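Local coordinates for UPF0249 protein EF_3048 (Enterococcus faecalis, PDB 2I5I) that probably removes acetyl groups from acetylated carbohydrates during oligosaccharide breakdown, as a member of the magnesium-dependent YdjC deacetylase family, at the interface of chains A and B and the interface of chains A and C. Coordinates in Å, arbitrary orientation; residue numbers count along the deposited sequence, not the author numbering. Chains: chain A/B/C, UPF0249 protein EF_3048.

The four contacts fall into two groups on one subunit. Contact 1 and contact 3 join chains A and B, their C-alpha centres about 10 Å apart; on chain B, helix 103-117 of contact 1 runs directly into the 3-10 turn 118-120 of contact 3. Contact 2 and contact 4 join chains A and C, their C-alpha centres about 7 Å apart, and share A:Ile218, A:Asp219 and C:Ile233. The C-alpha centres of contacts 1 and 2 are about 35 Å apart. The A-C interface is two-fold, as suits a protein that forms a homodimer, whereas the A-B interface is not an exact two-fold; together they could build the six-chain deposited assembly.

Contact 1: the interface of chains A and B. Residues chain A 4, 6, 207, 254; chain B 76, 108, 111-112, 115, 150-151.
A:Lys6 and B:Asp111 meet tip to tip in a charge network between two chains of the deposited assembly of this YdjC-family protein, an interface that may not be that of the homodimer; strand 6-11 faces helix 103-117. Salt bridges dominate. The ammonium NZ of A:Lys6 lies 2.5 Å from the carboxylate OD2 of B:Asp111 and also pairs with A:Glu207 OE2 of its own chain; bends at chi3 (-113°) and chi4 (-89°) turn it toward both. The extended B:Lys150 brings its NZ within 3.1 Å of A:Glu207 OE2, on the syn side but tilted well out of the carboxylate plane. The same NZ stands 2.9 Å from B:Asp111 OD1, closing a ring in which cations and carboxylates alternate and may neutralise one another. Hydrogen bonds fix the flat groups. A:Asn4 ND2 donates to the anti lone pair of B:Asp111 OD2 at 2.8 Å, amide and carboxylate nearly coplanar, while A:Asn4 OD1 accepts from A:Lys6 NZ at 3.0 Å, which sets the amide's flip. The phenol OH of B:Tyr151 donates to B:Asp111 OD1 at 2.5 Å, from the carboxylate face opposite B:Lys150. Apolar contacts flank the charges: A:Lys6 CD touches B:Ile115 CD1 at 3.7 Å, the two side chains crossing at about a right angle, and A:Leu254 CD1 rests 3.6 Å from B:Ala112 CA.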
loop_
_atom_site.group_PDB
_atom_site.type_symbol
_atom_site.label_atom_id
_atom_site.label_comp_id
_atom_site.label_asym_id
_atom_site.label_seq_id
_atom_site.Cartn_x
_atom_site.Cartn_y
_atom_site.Cartn_z
ATOM N N ASN A 4 -36.875 -5.872 -3.625
ATOM C CA ASN A 4 -36.047 -4.778 -3.108
ATOM C C ASN A 4 -35.784 -3.773 -4.225
ATOM O O ASN A 4 -35.974 -4.064 -5.413
ATOM C CB ASN A 4 -34.766 -5.325 -2.487
ATOM C CG ASN A 4 -34.096 -6.353 -3.377
ATOM O OD1 ASN A 4 -34.118 -6.208 -4.601
ATOM N ND2 ASN A 4 -33.514 -7.375 -2.758
ATOM N N LYS A 6 -32.940 -1.294 -5.935
ATOM C CA LYS A 6 -31.485 -1.100 -6.004
ATOM C C LYS A 6 -31.189 0.250 -6.637
ATOM O O LYS A 6 -31.618 0.545 -7.757
ATOM C CB LYS A 6 -30.837 -2.238 -6.775
ATOM C CG LYS A 6 -31.059 -3.594 -6.101
ATOM C CD LYS A 6 -30.494 -4.670 -7.021
ATOM C CE LYS A 6 -31.646 -5.512 -7.556
ATOM N NZ LYS A 6 -31.893 -6.637 -6.615
ATOM N N GLU A 207 -36.751 -2.249 -10.658
ATOM C CA GLU A 207 -35.903 -2.986 -9.723
ATOM C C GLU A 207 -34.612 -2.191 -9.478
ATOM O O GLU A 207 -34.216 -2.061 -8.314
ATOM C CB GLU A 207 -35.595 -4.390 -10.223
ATOM C CG GLU A 207 -34.904 -5.312 -9.223
ATOM C CD GLU A 207 -34.127 -6.432 -9.893
ATOM O OE1 GLU A 207 -34.407 -6.709 -11.085
ATOM O OE2 GLU A 207 -33.232 -7.045 -9.261
ATOM N N LEU A 254 -31.525 -0.248 -1.179
ATOM C CA LEU A 254 -30.222 -0.885 -1.270
ATOM C C LEU A 254 -29.289 -0.055 -2.140
ATOM O O LEU A 254 -29.618 0.189 -3.306
ATOM C CB LEU A 254 -30.262 -2.289 -1.875
ATOM C CG LEU A 254 -30.943 -3.404 -1.083
ATOM C CD1 LEU A 254 -30.903 -4.715 -1.852
ATOM C CD2 LEU A 254 -30.306 -3.516 0.295
ATOM N N LEU B 76 -32.544 -6.303 4.897
ATOM C CA LEU B 76 -33.776 -5.588 4.616
ATOM C C LEU B 76 -34.558 -5.301 5.895
ATOM O O LEU B 76 -34.501 -6.082 6.844
ATOM C CB LEU B 76 -34.643 -6.398 3.641
ATOM C CG LEU B 76 -34.036 -6.624 2.251
ATOM C CD1 LEU B 76 -34.900 -7.562 1.420
ATOM C CD2 LEU B 76 -33.840 -5.291 1.539
ATOM N N ASN B 108 -35.522 -12.213 -1.583
ATOM C CA ASN B 108 -35.246 -10.785 -1.514
ATOM C C ASN B 108 -34.099 -10.492 -0.551
ATOM O O ASN B 108 -33.210 -9.692 -0.827
ATOM C CB ASN B 108 -36.484 -9.996 -1.093
ATOM C CG ASN B 108 -37.588 -10.103 -2.137
ATOM O OD1 ASN B 108 -37.282 -10.215 -3.331
ATOM N ND2 ASN B 108 -38.844 -10.072 -1.714
ATOM N N ASP B 111 -30.839 -11.786 -1.986
ATOM C CA ASP B 111 -30.444 -10.873 -3.053
ATOM C C ASP B 111 -29.818 -9.629 -2.427
ATOM O O ASP B 111 -28.775 -9.127 -2.845
ATOM C CB ASP B 111 -31.664 -10.534 -3.893
ATOM C CG ASP B 111 -31.456 -9.497 -4.976
ATOM O OD1 ASP B 111 -30.789 -9.797 -5.999
ATOM O OD2 ASP B 111 -31.967 -8.373 -4.822
ATOM N N ALA B 112 -30.459 -9.106 -1.399
ATOM C CA ALA B 112 -29.942 -7.969 -0.644
ATOM C C ALA B 112 -28.565 -8.270 -0.054
ATOM O O ALA B 112 -27.698 -7.396 -0.016
ATOM C CB ALA B 112 -30.932 -7.626 0.455
ATOM N N ILE B 115 -26.004 -7.984 -2.870
ATOM C CA ILE B 115 -25.735 -6.580 -3.196
ATOM C C ILE B 115 -24.887 -5.914 -2.115
ATOM O O ILE B 115 -24.006 -5.112 -2.413
ATOM C CB ILE B 115 -27.045 -5.819 -3.390
ATOM C CG1 ILE B 115 -27.688 -6.227 -4.740
ATOM C CG2 ILE B 115 -26.907 -4.330 -3.288
ATOM C CD1 ILE B 115 -29.022 -6.856 -4.457
ATOM N N LYS B 150 -28.929 -15.722 -11.482
ATOM C CA LYS B 150 -29.142 -14.291 -11.617
ATOM C C LYS B 150 -27.810 -13.542 -11.565
ATOM O O LYS B 150 -27.632 -12.588 -12.328
ATOM C CB LYS B 150 -30.075 -13.755 -10.540
ATOM C CG LYS B 150 -30.244 -12.248 -10.568
ATOM C CD LYS B 150 -30.859 -11.750 -9.265
ATOM C CE LYS B 150 -31.233 -10.283 -9.346
ATOM N NZ LYS B 150 -32.387 -9.952 -8.457
ATOM N N TYR B 151 -26.929 -14.012 -10.677
ATOM C CA TYR B 151 -25.643 -13.318 -10.591
ATOM C C TYR B 151 -24.543 -14.109 -11.271
ATOM O O TYR B 151 -23.406 -13.644 -11.353
ATOM C CB TYR B 151 -25.292 -13.018 -9.119
ATOM C CG TYR B 151 -26.191 -11.951 -8.550
ATOM C CD1 TYR B 151 -25.882 -10.605 -8.735
ATOM C CD2 TYR B 151 -27.333 -12.244 -7.834
ATOM C CE1 TYR B 151 -26.695 -9.610 -8.222
ATOM C CE2 TYR B 151 -28.149 -11.271 -7.320
ATOM C CZ TYR B 151 -27.826 -9.943 -7.511
ATOM O OH TYR B 151 -28.657 -8.981 -6.987
#

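Contact 2: the interface of chains A and C. Residues chain A 19, 217-219, 233; chain C 19, 217-219, 233.
A:Phe217 and C:Phe217 touch back to back at the apolar centre of a two-fold interface built around an antiparallel beta bridge, probably that of the homodimer in this YdjC-family protein; their CB atoms are 3.7 Å apart. Each ring, its CG anti to the carbonyl carbon (chi1 -61° in both chains), reaches across to the partner's helix 18-29, where the methyl CB of C:Ala19 sits over the centre of the A:Phe217 face, 3.8 Å from the ring centroid, in a CH-pi contact that the symmetry repeats. Beside it the CB of C:Asp219 lies 3.8 Å from A:Phe217 CE1, its carboxylate nearly perpendicular to the ring. The two Ile218 side chains cross obliquely, CB of A:Ile218 against CB of C:Ile218 at 3.9 Å, and CD1 of A:Ile233 adds to this layer at 3.9 Å from C:Ile218 CG2. Between the phenylalanine and isoleucine layers, at the two-fold itself, the backbones pair: A:Ile218 N donates to C:Ile218 O at 3.2 Å and C:Ile218 N to A:Ile218 O at 3.1 Å. At the polar rim A:Asp219, with chi1 at 51°, turns its OD2 back to accept the N-H of A:Ala19 at 3.0 Å. This bond, met from above the carboxylate plane, ties the bridging loop to the first turn of helix 18-29 and may help to position the alanine methyl against the partner's ring.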
loop_
_atom_site.group_PDB
_atom_site.type_symbol
_atom_site.label_atom_id
_atom_site.label_comp_id
_atom_site.label_asym_id
_atom_site.label_seq_id
_atom_site.Cartn_x
_atom_site.Cartn_y
_atom_site.Cartn_z
ATOM N N ALA A 19 -9.357 18.077 -8.743
ATOM C CA ALA A 19 -10.298 18.369 -7.688
ATOM C C ALA A 19 -11.670 17.718 -7.877
ATOM O O ALA A 19 -12.347 17.410 -6.907
ATOM C CB ALA A 19 -10.536 19.877 -7.555
ATOM N N PHE A 217 -14.709 18.936 -5.756
ATOM C CA PHE A 217 -14.055 20.079 -5.160
ATOM C C PHE A 217 -13.722 21.004 -6.327
ATOM O O PHE A 217 -13.650 20.549 -7.471
ATOM C CB PHE A 217 -12.810 19.715 -4.358
ATOM C CG PHE A 217 -13.052 18.785 -3.188
ATOM C CD1 PHE A 217 -14.215 18.767 -2.437
ATOM C CD2 PHE A 217 -12.071 17.875 -2.797
ATOM C CE1 PHE A 217 -14.349 17.907 -1.346
ATOM C CE2 PHE A 217 -12.188 17.005 -1.743
ATOM C CZ PHE A 217 -13.364 17.007 -1.019
ATOM N N ILE A 218 -13.510 22.274 -6.050
ATOM C CA ILE A 218 -13.167 23.231 -7.101
ATOM C C ILE A 218 -11.653 23.446 -7.180
ATOM O O ILE A 218 -11.012 23.680 -6.143
ATOM C CB ILE A 218 -13.854 24.594 -6.904
ATOM C CG1 ILE A 218 -15.370 24.567 -6.748
ATOM C CG2 ILE A 218 -13.499 25.525 -8.057
ATOM C CD1 ILE A 218 -16.070 23.445 -7.469
ATOM N N ASP A 219 -11.143 23.373 -8.401
ATOM C CA ASP A 219 -9.776 23.775 -8.746
ATOM C C ASP A 219 -9.876 24.754 -9.914
ATOM O O ASP A 219 -10.956 24.983 -10.479
ATOM C CB ASP A 219 -8.816 22.652 -9.042
ATOM C CG ASP A 219 -9.191 21.575 -10.040
ATOM O OD1 ASP A 219 -10.246 21.625 -10.712
ATOM O OD2 ASP A 219 -8.411 20.603 -10.149
ATOM N N ILE A 233 -19.774 21.663 -5.371
ATOM C CA ILE A 233 -19.408 21.460 -3.964
ATOM C C ILE A 233 -20.642 21.254 -3.109
ATOM O O ILE A 233 -20.593 20.531 -2.101
ATOM C CB ILE A 233 -18.548 22.618 -3.424
ATOM C CG1 ILE A 233 -19.151 24.030 -3.479
ATOM C CG2 ILE A 233 -17.189 22.640 -4.121
ATOM C CD1 ILE A 233 -18.364 24.991 -2.584
ATOM N N ALA C 19 -10.890 19.256 1.362
ATOM C CA ALA C 19 -10.453 19.880 0.125
ATOM C C ALA C 19 -9.153 20.675 0.228
ATOM O O ALA C 19 -8.337 20.753 -0.674
ATOM C CB ALA C 19 -11.537 20.827 -0.382
ATOM N N PHE C 217 -8.088 23.111 -2.580
ATOM C CA PHE C 217 -9.315 22.967 -3.347
ATOM C C PHE C 217 -10.438 23.500 -2.447
ATOM O O PHE C 217 -10.262 23.582 -1.232
ATOM C CB PHE C 217 -9.628 21.536 -3.759
ATOM C CG PHE C 217 -8.552 20.922 -4.645
ATOM C CD1 PHE C 217 -7.760 21.661 -5.511
ATOM C CD2 PHE C 217 -8.330 19.568 -4.598
ATOM C CE1 PHE C 217 -6.782 21.021 -6.266
ATOM C CE2 PHE C 217 -7.364 18.928 -5.353
ATOM C CZ PHE C 217 -6.574 19.661 -6.228
ATOM N N ILE C 218 -11.557 23.843 -3.054
ATOM C CA ILE C 218 -12.697 24.417 -2.365
ATOM C C ILE C 218 -13.748 23.354 -2.049
ATOM O O ILE C 218 -14.150 22.610 -2.945
ATOM C CB ILE C 218 -13.387 25.530 -3.179
ATOM C CG1 ILE C 218 -12.474 26.653 -3.664
ATOM C CG2 ILE C 218 -14.573 26.066 -2.374
ATOM C CD1 ILE C 218 -11.472 27.125 -2.628
ATOM N N ASP C 219 -14.148 23.306 -0.787
ATOM C CA ASP C 219 -15.333 22.536 -0.386
ATOM C C ASP C 219 -16.229 23.490 0.402
ATOM O O ASP C 219 -15.828 24.603 0.748
ATOM C CB ASP C 219 -15.027 21.268 0.379
ATOM C CG ASP C 219 -14.112 21.339 1.582
ATOM O OD1 ASP C 219 -13.710 22.459 1.989
ATOM O OD2 ASP C 219 -13.786 20.242 2.094
ATOM N N ILE C 233 -7.354 28.542 -4.640
ATOM C CA ILE C 233 -7.152 27.683 -5.824
ATOM C C ILE C 233 -6.173 28.325 -6.782
ATOM O O ILE C 233 -5.457 27.709 -7.575
ATOM C CB ILE C 233 -8.485 27.360 -6.538
ATOM C CG1 ILE C 233 -9.231 28.565 -7.089
ATOM C CG2 ILE C 233 -9.380 26.571 -5.595
ATOM C CD1 ILE C 233 -10.653 28.329 -7.545
#

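Contact 3: the interface of chains A and B. Residues chain A 257, 259-260, 262; chain B 118, 123.
A:Glu259, at phi -61° and psi -23° within the 3-10 turn 258-261, points its backbone carbonyl across the interface at the guanidinium of B:Arg123. NH1 of that arginine donates to A:Glu259 O at 2.8 Å, lying a little off the carbonyl plane, with the oxygen close to the guanidinium plane. The same NH1 reaches the carboxylate OE1 of A:Glu259 at 2.9 Å, on its anti lone pair, in a hydrogen bond that is also a salt bridge. One nitrogen thus grips main chain and side chain of a single residue. The glutamate manages this because its chain is bent at chi2, folding the carboxylate back, its plane turned 60° from the guanidinium. B:Arg123 arrives extended from CG to NE, and its other terminal nitrogen, NH2, contacts a water at 2.8 Å that in turn lies 2.8 Å from A:Glu259 O. Apolar groups fill in around the charges: the selenium of B:Met118, modelled as selenomethionine, packs 3.7 Å from A:Glu259 CB, and A:Ala262 CB lies 4.0 Å from B:Arg123 CZ. Behind them A:Asn257 shapes the turn, its OD1 accepting from A:Glu259 N at 2.9 Å and its backbone O from the hydroxyl of A:Ser260. In the fold, this turn belongs to the C-terminal tail that follows strand 254-256, and it docks on the partner just past helix 103-117, beside the 3-10 turn 118-120.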
loop_
_atom_site.group_PDB
_atom_site.type_symbol
_atom_site.label_atom_id
_atom_site.label_comp_id
_atom_site.label_asym_id
_atom_site.label_seq_id
_atom_site.Cartn_x
_atom_site.Cartn_y
_atom_site.Cartn_z
ATOM N N ASN A 257 -24.313 -0.816 -7.355
ATOM C CA ASN A 257 -23.473 -0.346 -8.453
ATOM C C ASN A 257 -23.798 -1.181 -9.689
ATOM O O ASN A 257 -24.702 -2.021 -9.569
ATOM C CB ASN A 257 -21.988 -0.398 -8.100
ATOM C CG ASN A 257 -21.532 -1.765 -7.641
ATOM O OD1 ASN A 257 -21.861 -2.787 -8.253
ATOM N ND2 ASN A 257 -20.772 -1.756 -6.551
ATOM N N GLU A 259 -22.374 -3.632 -10.981
ATOM C CA GLU A 259 -22.138 -5.056 -10.832
ATOM C C GLU A 259 -23.481 -5.800 -10.756
ATOM O O GLU A 259 -23.565 -6.991 -11.039
ATOM C CB GLU A 259 -21.343 -5.408 -9.566
ATOM C CG GLU A 259 -19.869 -5.049 -9.582
ATOM C CD GLU A 259 -19.084 -5.697 -10.708
ATOM O OE1 GLU A 259 -19.421 -6.827 -11.145
ATOM O OE2 GLU A 259 -18.109 -5.067 -11.182
ATOM N N SER A 260 -24.538 -5.108 -10.374
ATOM C CA SER A 260 -25.887 -5.628 -10.259
ATOM C C SER A 260 -26.532 -5.838 -11.636
ATOM O O SER A 260 -27.605 -6.445 -11.738
ATOM C CB SER A 260 -26.773 -4.685 -9.452
ATOM O OG SER A 260 -27.055 -3.504 -10.189
ATOM N N ALA A 262 -24.341 -6.833 -14.442
ATOM C CA ALA A 262 -23.299 -7.494 -15.181
ATOM C C ALA A 262 -23.923 -8.520 -16.142
ATOM O O ALA A 262 -24.889 -9.188 -15.769
ATOM C CB ALA A 262 -22.312 -8.177 -14.268
HETATM N N MSE B 118 -21.295 -6.654 -2.432
HETATM C CA MSE B 118 -20.608 -5.929 -3.509
HETATM C C MSE B 118 -20.359 -4.468 -3.144
HETATM O O MSE B 118 -19.659 -3.765 -3.873
HETATM C CB MSE B 118 -21.346 -6.101 -4.857
HETATM C CG MSE B 118 -21.121 -7.525 -5.370
HETATM SE SE MSE B 118 -21.866 -7.989 -6.964
HETATM C CE MSE B 118 -23.428 -7.207 -6.829
ATOM N N ARG B 123 -16.857 -8.420 -6.467
ATOM C CA ARG B 123 -17.875 -9.431 -6.737
ATOM C C ARG B 123 -17.565 -10.676 -5.935
ATOM O O ARG B 123 -16.398 -11.093 -5.951
ATOM C CB ARG B 123 -17.846 -9.739 -8.238
ATOM C CG ARG B 123 -19.044 -10.525 -8.748
ATOM C CD ARG B 123 -19.079 -10.436 -10.282
ATOM N NE ARG B 123 -20.391 -10.931 -10.702
ATOM C CZ ARG B 123 -21.437 -10.159 -10.947
ATOM N NH1 ARG B 123 -21.457 -8.839 -10.858
ATOM N NH2 ARG B 123 -22.553 -10.778 -11.322
HETATM O O HOH W 1 -24.904 -9.292 -11.792
#

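Contact 4: the interface of chains A and C. Residues chain A 218-220, 223; chain C 233-234, 237.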
loop_
_atom_site.group_PDB
_atom_site.type_symbol
_atom_site.label_atom_id
_atom_site.label_comp_id
_atom_site.label_asym_id
_atom_site.label_seq_id
_atom_site.Cartn_x
_atom_site.Cartn_y
_atom_site.Cartn_z
ATOM N N ILE A 218 -13.510 22.274 -6.050
ATOM C CA ILE A 218 -13.167 23.231 -7.101
ATOM C C ILE A 218 -11.653 23.446 -7.180
ATOM O O ILE A 218 -11.012 23.680 -6.143
ATOM C CB ILE A 218 -13.854 24.594 -6.904
ATOM C CG1 ILE A 218 -15.370 24.567 -6.748
ATOM C CG2 ILE A 218 -13.499 25.525 -8.057
ATOM C CD1 ILE A 218 -16.070 23.445 -7.469
ATOM N N ASP A 219 -11.143 23.373 -8.401
ATOM C CA ASP A 219 -9.776 23.775 -8.746
ATOM C C ASP A 219 -9.876 24.754 -9.914
ATOM O O ASP A 219 -10.956 24.983 -10.479
ATOM C CB ASP A 219 -8.816 22.652 -9.042
ATOM C CG ASP A 219 -9.191 21.575 -10.040
ATOM O OD1 ASP A 219 -10.246 21.625 -10.712
ATOM O OD2 ASP A 219 -8.411 20.603 -10.149
ATOM N N THR A 220 -8.778 25.397 -10.273
ATOM C CA THR A 220 -8.881 26.307 -11.415
ATOM C C THR A 220 -9.160 25.511 -12.691
ATOM O O THR A 220 -9.782 26.043 -13.598
ATOM C CB THR A 220 -7.603 27.126 -11.638
ATOM O OG1 THR A 220 -6.495 26.219 -11.765
ATOM C CG2 THR A 220 -7.299 28.007 -10.438
ATOM N N GLN A 223 -12.745 25.279 -13.065
ATOM C CA GLN A 223 -13.255 26.615 -13.380
ATOM C C GLN A 223 -13.027 27.010 -14.837
ATOM O O GLN A 223 -13.802 27.750 -15.453
ATOM C CB GLN A 223 -12.544 27.646 -12.517
ATOM C CG GLN A 223 -13.082 27.935 -11.134
ATOM C CD GLN A 223 -12.659 29.351 -10.732
ATOM O OE1 GLN A 223 -11.524 29.737 -11.012
ATOM N NE2 GLN A 223 -13.566 30.091 -10.114
ATOM N N ILE C 233 -7.354 28.542 -4.640
ATOM C CA ILE C 233 -7.152 27.683 -5.824
ATOM C C ILE C 233 -6.173 28.325 -6.782
ATOM O O ILE C 233 -5.457 27.709 -7.575
ATOM C CB ILE C 233 -8.485 27.360 -6.538
ATOM C CG1 ILE C 233 -9.231 28.565 -7.089
ATOM C CG2 ILE C 233 -9.380 26.571 -5.595
ATOM C CD1 ILE C 233 -10.653 28.329 -7.545
ATOM N N ARG C 234 -6.122 29.660 -6.739
ATOM C CA ARG C 234 -5.180 30.371 -7.608
ATOM C C ARG C 234 -3.758 30.089 -7.144
ATOM O O ARG C 234 -2.835 30.069 -7.964
ATOM C CB ARG C 234 -5.480 31.871 -7.664
ATOM C CG ARG C 234 -6.815 32.208 -8.318
ATOM C CD ARG C 234 -6.795 33.508 -9.091
ATOM N N GLU C 237 -2.761 26.877 -8.571
ATOM C CA GLU C 237 -2.397 27.053 -9.977
ATOM C C GLU C 237 -0.992 27.605 -10.107
ATOM O O GLU C 237 -0.122 27.176 -10.849
ATOM C CB GLU C 237 -3.424 27.999 -10.624
ATOM C CG GLU C 237 -3.207 28.286 -12.094
ATOM C CD GLU C 237 -4.265 29.151 -12.738
ATOM O OE1 GLU C 237 -4.857 30.047 -12.098
ATOM O OE2 GLU C 237 -4.534 28.931 -13.942
HETATM O O HOH W 2 -6.579 25.282 -8.420
HETATM O O HOH W 3 -5.463 26.381 -14.239
#
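A water-bridged interface between A:Thr220, the first residue of helix 220-225, and C:Ile233 and C:Glu237 of helix 231-240 extends the two-fold contact of this YdjC-family protein away from its beta bridge and, by symmetry, occurs twice. One water takes up the backbone N-H of A:Thr220, its oxygen 2.9 Å from A:Thr220 N, and lies 2.8 Å from the carbonyl O of C:Ile233. It thereby links the N-terminal end of one helix to the main chain of the other. A second water stands 2.7 Å from the hydroxyl OG1 of A:Thr220 and 2.7 Å from the carboxylate OE2 of C:Glu237. Much of the direct contact is made by the methyl CG2 of A:Thr220. With OG1 between the backbone N and the carbonyl carbon (chi1 55°), CG2 lies anti to the carbonyl carbon, which directs it at chain C, where it rests 3.9 Å from C:Ile233 CG1 and 3.9 Å from C:Glu237 CB. C:Glu237, with CG anti to the backbone N (chi1 -180°) and an extended chain, runs across A:Thr220 at about a right angle, its OE1 3.6 Å from the same methyl. On the other flank the amide of A:Gln223 meets the tip of C:Ile233, CD of the glutamine 3.9 Å from CD1 of the isoleucine, their side chains again roughly perpendicular.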